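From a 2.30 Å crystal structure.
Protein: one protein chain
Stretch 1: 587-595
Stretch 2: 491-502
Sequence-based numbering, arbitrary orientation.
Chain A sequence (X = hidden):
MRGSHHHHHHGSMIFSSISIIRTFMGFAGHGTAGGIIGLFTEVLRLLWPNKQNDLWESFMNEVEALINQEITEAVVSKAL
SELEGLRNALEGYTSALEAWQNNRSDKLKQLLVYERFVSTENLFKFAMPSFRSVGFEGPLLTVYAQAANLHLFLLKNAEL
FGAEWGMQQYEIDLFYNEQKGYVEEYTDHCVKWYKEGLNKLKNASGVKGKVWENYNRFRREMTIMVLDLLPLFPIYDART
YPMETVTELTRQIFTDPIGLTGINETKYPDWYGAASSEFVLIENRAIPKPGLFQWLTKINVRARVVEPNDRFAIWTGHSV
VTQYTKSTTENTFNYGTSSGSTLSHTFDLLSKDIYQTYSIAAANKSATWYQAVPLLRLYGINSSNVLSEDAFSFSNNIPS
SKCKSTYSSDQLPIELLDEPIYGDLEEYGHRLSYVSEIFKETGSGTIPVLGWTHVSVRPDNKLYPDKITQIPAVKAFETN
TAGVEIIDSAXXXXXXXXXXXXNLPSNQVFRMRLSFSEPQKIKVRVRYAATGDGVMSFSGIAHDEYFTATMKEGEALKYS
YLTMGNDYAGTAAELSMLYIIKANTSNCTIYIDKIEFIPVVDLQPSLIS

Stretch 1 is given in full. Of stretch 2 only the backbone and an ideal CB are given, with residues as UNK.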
ATOM      1  N   ASN A 587     -11.172 -22.118  21.417  1.00 59.08           N
ATOM      2  CA  ASN A 587     -10.273 -21.185  22.090  1.00 62.62           C
ATOM      3  C   ASN A 587      -9.099 -20.919  21.151  1.00 60.41           C
ATOM      4  O   ASN A 587      -8.015 -21.482  21.281  1.00 64.05           O
ATOM      5  CB  ASN A 587      -9.824 -21.753  23.429  1.00 64.68           C
ATOM      6  CG  ASN A 587      -8.975 -20.788  24.214  1.00 67.36           C
ATOM      7  OD1 ASN A 587      -8.721 -19.667  23.774  1.00 72.98           O
ATOM      8  ND2 ASN A 587      -8.526 -21.216  25.387  1.00 69.89           N
ATOM      9  N   CYS A 588      -9.333 -20.045  20.177  1.00 55.31           N
ATOM     10  CA  CYS A 588      -8.411 -19.873  19.069  1.00 57.59           C
ATOM     11  C   CYS A 588      -8.208 -18.387  18.787  1.00 58.41           C
ATOM     12  O   CYS A 588      -8.733 -17.515  19.486  1.00 54.08           O
ATOM     13  CB  CYS A 588      -8.930 -20.581  17.817  1.00 50.49           C
ATOM     14  SG  CYS A 588     -10.470 -19.876  17.203  1.00 57.57           S
ATOM     15  N   THR A 589      -7.435 -18.118  17.737  1.00 54.32           N
ATOM     16  CA  THR A 589      -7.195 -16.785  17.210  1.00 55.35           C
ATOM     17  C   THR A 589      -7.737 -16.743  15.789  1.00 52.90           C
ATOM     18  O   THR A 589      -7.577 -17.706  15.028  1.00 55.29           O
ATOM     19  CB  THR A 589      -5.680 -16.438  17.258  1.00 56.79           C
ATOM     20  OG1 THR A 589      -5.290 -16.246  18.619  1.00 59.54           O
ATOM     21  CG2 THR A 589      -5.349 -15.158  16.495  1.00 48.66           C
ATOM     22  N   ILE A 590      -8.415 -15.642  15.459  1.00 49.76           N
ATOM     23  CA  ILE A 590      -9.008 -15.411  14.146  1.00 49.62           C
ATOM     24  C   ILE A 590      -8.448 -14.108  13.599  1.00 56.82           C
ATOM     25  O   ILE A 590      -8.361 -13.104  14.317  1.00 57.59           O
ATOM     26  CB  ILE A 590     -10.551 -15.341  14.210  1.00 52.86           C
ATOM     27  CG1 ILE A 590     -11.145 -16.648  14.735  1.00 49.48           C
ATOM     28  CG2 ILE A 590     -11.141 -15.012  12.856  1.00 49.90           C
ATOM     29  CD1 ILE A 590     -11.690 -16.508  16.115  1.00 51.61           C
ATOM     30  N   TYR A 591      -8.069 -14.123  12.327  1.00 54.61           N
ATOM     31  CA  TYR A 591      -7.603 -12.932  11.640  1.00 50.38           C
ATOM     32  C   TYR A 591      -8.588 -12.604  10.534  1.00 49.64           C
ATOM     33  O   TYR A 591      -8.986 -13.492   9.776  1.00 51.95           O
ATOM     34  CB  TYR A 591      -6.203 -13.137  11.061  1.00 51.82           C
ATOM     35  CG  TYR A 591      -5.187 -13.561  12.080  1.00 53.95           C
ATOM     36  CD1 TYR A 591      -4.960 -14.913  12.341  1.00 48.95           C
ATOM     37  CD2 TYR A 591      -4.445 -12.611  12.789  1.00 53.56           C
ATOM     38  CE1 TYR A 591      -4.035 -15.310  13.276  1.00 46.53           C
ATOM     39  CE2 TYR A 591      -3.500 -13.000  13.724  1.00 50.65           C
ATOM     40  CZ  TYR A 591      -3.296 -14.346  13.960  1.00 56.71           C
ATOM     41  OH  TYR A 591      -2.364 -14.735  14.899  1.00 57.20           O
ATOM     42  N   ILE A 592      -8.996 -11.342  10.459  1.00 44.85           N
ATOM     43  CA  ILE A 592      -9.917 -10.870   9.438  1.00 44.39           C
ATOM     44  C   ILE A 592      -9.135  -9.915   8.554  1.00 49.20           C
ATOM     45  O   ILE A 592      -8.617  -8.900   9.032  1.00 49.94           O
ATOM     46  CB  ILE A 592     -11.147 -10.173  10.039  1.00 46.39           C
ATOM     47  CG1 ILE A 592     -11.832 -11.050  11.092  1.00 49.45           C
ATOM     48  CG2 ILE A 592     -12.112  -9.725   8.932  1.00 40.12           C
ATOM     49  CD1 ILE A 592     -12.516 -12.290  10.541  1.00 50.77           C
ATOM     50  N   ASP A 593      -9.045 -10.238   7.274  1.00 49.10           N
ATOM     51  CA  ASP A 593      -8.328  -9.391   6.342  1.00 49.42           C
ATOM     52  C   ASP A 593      -9.330  -8.511   5.596  1.00 51.32           C
ATOM     53  O   ASP A 593      -9.519  -7.346   5.962  1.00 50.50           O
ATOM     54  CB  ASP A 593      -7.486 -10.262   5.405  1.00 47.87           C
ATOM     55  CG  ASP A 593      -6.897  -9.487   4.246  1.00 51.86           C
ATOM     56  OD1 ASP A 593      -6.648  -8.270   4.402  1.00 49.40           O
ATOM     57  OD2 ASP A 593      -6.694 -10.102   3.168  1.00 51.28           O
ATOM     58  N   LYS A 594     -10.005  -9.057   4.586  1.00 46.79           N
ATOM     59  CA  LYS A 594     -10.928  -8.294   3.763  1.00 47.77           C
ATOM     60  C   LYS A 594     -12.360  -8.794   3.936  1.00 56.58           C
ATOM     61  O   LYS A 594     -12.612  -9.971   4.263  1.00 45.02           O
ATOM     62  CB  LYS A 594     -10.544  -8.374   2.282  1.00 49.41           C
ATOM     63  CG  LYS A 594      -9.099  -8.005   1.982  1.00 50.66           C
ATOM     64  CD  LYS A 594      -8.820  -6.497   2.213  1.00 50.18           C
ATOM     65  CE  LYS A 594      -7.328  -6.170   1.990  1.00 46.44           C
ATOM     66  NZ  LYS A 594      -6.843  -6.603   0.641  1.00 50.13           N
ATOM     67  N   ILE A 595     -13.299  -7.881   3.700  1.00 50.55           N
ATOM     68  CA  ILE A 595     -14.719  -8.198   3.646  1.00 47.70           C
ATOM     69  C   ILE A 595     -15.157  -7.996   2.213  1.00 51.58           C
ATOM     70  O   ILE A 595     -14.962  -6.909   1.652  1.00 51.89           O
ATOM     71  CB  ILE A 595     -15.535  -7.317   4.589  1.00 51.95           C
ATOM     72  CG1 ILE A 595     -14.785  -7.170   5.908  1.00 53.57           C
ATOM     73  CG2 ILE A 595     -16.902  -7.924   4.788  1.00 52.14           C
ATOM     74  CD1 ILE A 595     -14.746  -8.455   6.670  1.00 52.02           C
ATOM     75  N   UNK A 491       1.481  -8.436   3.385  1.00 43.96           N
ATOM     76  CA  UNK A 491       1.042  -8.948   2.098  1.00 45.45           C
ATOM     77  C   UNK A 491      -0.382  -8.565   1.721  1.00 46.92           C
ATOM     78  O   UNK A 491      -0.810  -8.877   0.599  1.00 49.43           O
ATOM     79  CB  UNK A 491       1.167 -10.473   2.093  1.00 45.45           C
ATOM     80  N   UNK A 492      -1.139  -7.929   2.614  1.00 47.08           N
ATOM     81  CA  UNK A 492      -2.547  -7.647   2.352  1.00 45.01           C
ATOM     82  C   UNK A 492      -2.801  -6.182   2.017  1.00 51.80           C
ATOM     83  O   UNK A 492      -3.963  -5.764   1.911  1.00 48.68           O
ATOM     84  CB  UNK A 492      -3.391  -8.049   3.563  1.00 45.01           C
ATOM     85  N   UNK A 493      -1.742  -5.396   1.831  1.00 46.42           N
ATOM     86  CA  UNK A 493      -1.900  -4.007   1.476  1.00 44.07           C
ATOM     87  C   UNK A 493      -2.245  -3.097   2.624  1.00 46.06           C
ATOM     88  O   UNK A 493      -2.539  -1.918   2.392  1.00 46.97           O
ATOM     89  CB  UNK A 493      -2.980  -3.880   0.399  1.00 44.07           C
ATOM     90  N   UNK A 494      -2.238  -3.600   3.854  1.00 41.92           N
ATOM     91  CA  UNK A 494      -2.637  -2.792   4.981  1.00 42.88           C
ATOM     92  C   UNK A 494      -2.806  -3.674   6.190  1.00 43.66           C
ATOM     93  O   UNK A 494      -2.576  -4.879   6.117  1.00 48.21           O
ATOM     94  CB  UNK A 494      -3.926  -2.023   4.682  1.00 42.88           C
ATOM     95  N   UNK A 495      -3.186  -3.105   7.329  1.00 43.66           N
ATOM     96  CA  UNK A 495      -3.299  -3.913   8.549  1.00 44.24           C
ATOM     97  C   UNK A 495      -4.561  -4.766   8.535  1.00 45.68           C
ATOM     98  O   UNK A 495      -5.430  -4.631   7.670  1.00 44.55           O
ATOM     99  CB  UNK A 495      -3.294  -3.013   9.787  1.00 44.24           C
ATOM    100  N   UNK A 496      -4.636  -5.676   9.511  1.00 43.48           N
ATOM    101  CA  UNK A 496      -5.692  -6.676   9.598  1.00 45.67           C
ATOM    102  C   UNK A 496      -6.160  -6.746  11.047  1.00 47.53           C
ATOM    103  O   UNK A 496      -5.519  -6.220  11.952  1.00 45.70           O
ATOM    104  CB  UNK A 496      -5.209  -8.042   9.105  1.00 45.67           C
ATOM    105  N   UNK A 497      -7.304  -7.400  11.260  1.00 47.58           N
ATOM    106  CA  UNK A 497      -7.826  -7.603  12.604  1.00 46.50           C
ATOM    107  C   UNK A 497      -7.357  -8.935  13.175  1.00 53.20           C
ATOM    108  O   UNK A 497      -7.356  -9.956  12.477  1.00 51.78           O
ATOM    109  CB  UNK A 497      -9.355  -7.539  12.598  1.00 46.50           C
ATOM    110  N   UNK A 498      -6.986  -8.923  14.458  1.00 50.63           N
ATOM    111  CA  UNK A 498      -6.630 -10.128  15.196  1.00 53.08           C
ATOM    112  C   UNK A 498      -7.603 -10.304  16.354  1.00 56.81           C
ATOM    113  O   UNK A 498      -7.580  -9.527  17.315  1.00 56.43           O
ATOM    114  CB  UNK A 498      -5.187 -10.060  15.701  1.00 53.08           C
ATOM    115  N   UNK A 499      -8.437 -11.336  16.279  1.00 49.44           N
ATOM    116  CA  UNK A 499      -9.435 -11.622  17.302  1.00 50.49           C
ATOM    117  C   UNK A 499      -8.977 -12.830  18.113  1.00 53.56           C
ATOM    118  O   UNK A 499      -8.669 -13.885  17.546  1.00 53.01           O
ATOM    119  CB  UNK A 499     -10.809 -11.871  16.677  1.00 50.49           C
ATOM    120  N   UNK A 500      -8.935 -12.672  19.434  1.00 51.56           N
ATOM    121  CA  UNK A 500      -8.704 -13.769  20.370  1.00 59.29           C
ATOM    122  C   UNK A 500     -10.004 -14.003  21.139  1.00 65.27           C
ATOM    123  O   UNK A 500     -10.454 -13.125  21.887  1.00 65.93           O
ATOM    124  CB  UNK A 500      -7.543 -13.463  21.318  1.00 59.29           C
ATOM    125  N   UNK A 501     -10.597 -15.196  20.972  1.00 61.37           N
ATOM    126  CA  UNK A 501     -12.001 -15.402  21.339  1.00 63.72           C
ATOM    127  C   UNK A 501     -12.200 -15.335  22.848  1.00 69.05           C
ATOM    128  O   UNK A 501     -13.109 -14.648  23.328  1.00 68.51           O
ATOM    129  CB  UNK A 501     -12.496 -16.749  20.809  1.00 63.72           C
ATOM    130  N   UNK A 502     -11.346 -16.016  23.620  1.00 70.11           N
ATOM    131  CA  UNK A 502     -11.506 -15.968  25.070  1.00 71.66           C
ATOM    132  C   UNK A 502     -11.373 -14.556  25.634  1.00 70.81           C
ATOM    133  O   UNK A 502     -11.740 -14.337  26.795  1.00 78.98           O
ATOM    134  CB  UNK A 502     -10.476 -16.883  25.734  1.00 71.66           C
TER

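Strand 589-595 runs antiparallel to the strand 496-500, so the backbone pairing sets which face the side chains of 497 to 500 take.

Position 491 has nothing of stretch 1 near its CB and leaves the choice open; it is Ser491. At 492 CA-to-CB points toward stretch 1, and the ideal CB lies 3.4 Å from Asp593 OD1. A small polar side chain would suit the neighbouring carboxylate, though an apolar one is not excluded. The residue is Thr492, whose carbonyl O accepts a weak hydrogen bond from Lys594 NZ (3.3 Å).

Position 493 has a positive phi of 79°, which favours glycine, and 494, with phi/psi of 168/-179, is also most easily adopted by glycine; they are Gly493 and Gly494. The CB of 495 points away, and its phi of -76° allows proline. Pro495 is found, and a water donates to both Pro495 O (2.9 Å) and Asp593 O (3.1 Å).

At 496 the CB points toward stretch 1, 3.5 Å from Ile592 O, with the Tyr591 ring within reach of a longer chain. Aliphatic residues fit. Ile496 brings CD1 to 4.2 Å from Tyr591 CD2.

Position 497 pairs with Ile592 through two backbone hydrogen bonds, its N to Ile592 O (3.0 Å) and Ile592 N to its O (2.9 Å). Its CB shares a face with the side chains of Ile590 and Ile592, so valine, isoleucine or leucine would serve; Leu497 places CB 4.1 Å from Ile592 CB.

Position 498 lies on the other face, beside Tyr591 and Thr589. A long chain with an aliphatic stem, or a β-branched residue, could pack against the ring. The residue is Lys498, whose stem does so, CG lying 3.4 Å from Tyr591 CE2 and 3.9 Å from Thr589 CG2.

Position 499 returns to the isoleucine face, and a branched aliphatic is expected. Ile499 sets CD1 3.6 Å from Ile592 CG1, while Ile499 N to Ile590 O (2.6 Å) and Ile590 N to Ile499 O (2.7 Å) tie the backbones together.

At 500, opposite Thr589, valine, threonine or isoleucine would all suit a strand. Val500 puts CG2 3.8 Å from Thr589 OG1.

At 501 the strand has ended; the CB points toward stretch 1, near Cys588 O and Ile590 CD1, so either a polar or a modest apolar group is plausible. It is Asn501, whose backbone N gives a weak hydrogen bond to Cys588 O (3.3 Å).

The CB of 502 lies 3.8 Å from Asn587 OD1, an acceptor that calls for a donor such as asparagine, glutamine or serine. Asn502 ND2 donates to Asn587 OD1 at 2.9 Å.

Stretch 2 491-502: STGGPILKIVNN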
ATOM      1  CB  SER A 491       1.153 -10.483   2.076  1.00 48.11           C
ATOM      2  OG  SER A 491       0.283 -11.056   3.030  1.00 47.17           O
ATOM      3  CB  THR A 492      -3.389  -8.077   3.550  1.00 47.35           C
ATOM      4  OG1 THR A 492      -2.852  -7.475   4.734  1.00 44.63           O
ATOM      5  CG2 THR A 492      -3.353  -9.631   3.706  1.00 45.92           C
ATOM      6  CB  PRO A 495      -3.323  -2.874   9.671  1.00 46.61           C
ATOM      7  CG  PRO A 495      -3.687  -1.598   9.013  1.00 46.48           C
ATOM      8  CD  PRO A 495      -3.224  -1.660   7.609  1.00 44.64           C
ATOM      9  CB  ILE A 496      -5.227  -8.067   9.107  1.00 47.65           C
ATOM     10  CG1 ILE A 496      -4.102  -8.607   9.994  1.00 45.25           C
ATOM     11  CG2 ILE A 496      -4.803  -8.014   7.643  1.00 44.07           C
ATOM     12  CD1 ILE A 496      -3.617  -9.968   9.584  1.00 53.39           C
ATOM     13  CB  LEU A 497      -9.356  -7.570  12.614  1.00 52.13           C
ATOM     14  CG  LEU A 497     -10.049  -6.243  12.284  1.00 54.16           C
ATOM     15  CD1 LEU A 497     -11.373  -6.123  13.016  1.00 44.61           C
ATOM     16  CD2 LEU A 497      -9.156  -5.072  12.605  1.00 49.39           C
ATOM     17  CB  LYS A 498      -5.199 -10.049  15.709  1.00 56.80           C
ATOM     18  CG  LYS A 498      -4.743 -11.304  16.412  1.00 54.66           C
ATOM     19  CD  LYS A 498      -3.307 -11.148  16.864  1.00 63.77           C
ATOM     20  CE  LYS A 498      -3.224 -10.836  18.349  1.00 67.63           C
ATOM     21  NZ  LYS A 498      -2.781 -12.042  19.131  1.00 66.19           N
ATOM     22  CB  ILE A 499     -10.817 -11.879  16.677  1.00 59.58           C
ATOM     23  CG1 ILE A 499     -11.134 -10.808  15.636  1.00 55.21           C
ATOM     24  CG2 ILE A 499     -11.910 -11.914  17.748  1.00 53.22           C
ATOM     25  CD1 ILE A 499     -12.165 -11.259  14.638  1.00 57.53           C
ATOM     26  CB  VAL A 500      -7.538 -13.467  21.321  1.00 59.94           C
ATOM     27  CG1 VAL A 500      -7.267 -14.662  22.191  1.00 54.60           C
ATOM     28  CG2 VAL A 500      -6.279 -13.066  20.530  1.00 54.72           C
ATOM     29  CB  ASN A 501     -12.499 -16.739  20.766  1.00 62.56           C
ATOM     30  CG  ASN A 501     -13.880 -17.160  21.296  1.00 66.72           C
ATOM     31  OD1 ASN A 501     -14.654 -16.338  21.794  1.00 72.69           O
ATOM     32  ND2 ASN A 501     -14.202 -18.449  21.147  1.00 60.59           N
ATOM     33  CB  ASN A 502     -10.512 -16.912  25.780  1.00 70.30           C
ATOM     34  CG  ASN A 502      -9.055 -16.415  25.752  1.00 79.88           C
ATOM     35  OD1 ASN A 502      -8.708 -15.385  26.356  1.00 79.44           O
ATOM     36  ND2 ASN A 502      -8.183 -17.187  25.092  1.00 79.06           N
TER
HETATM   37  O   HOH W   1      -8.266  -4.831   7.384  1.00 38.97           O
HETATM   38  O   HOH W   2      -9.347 -17.630  21.910  1.00 58.32           O
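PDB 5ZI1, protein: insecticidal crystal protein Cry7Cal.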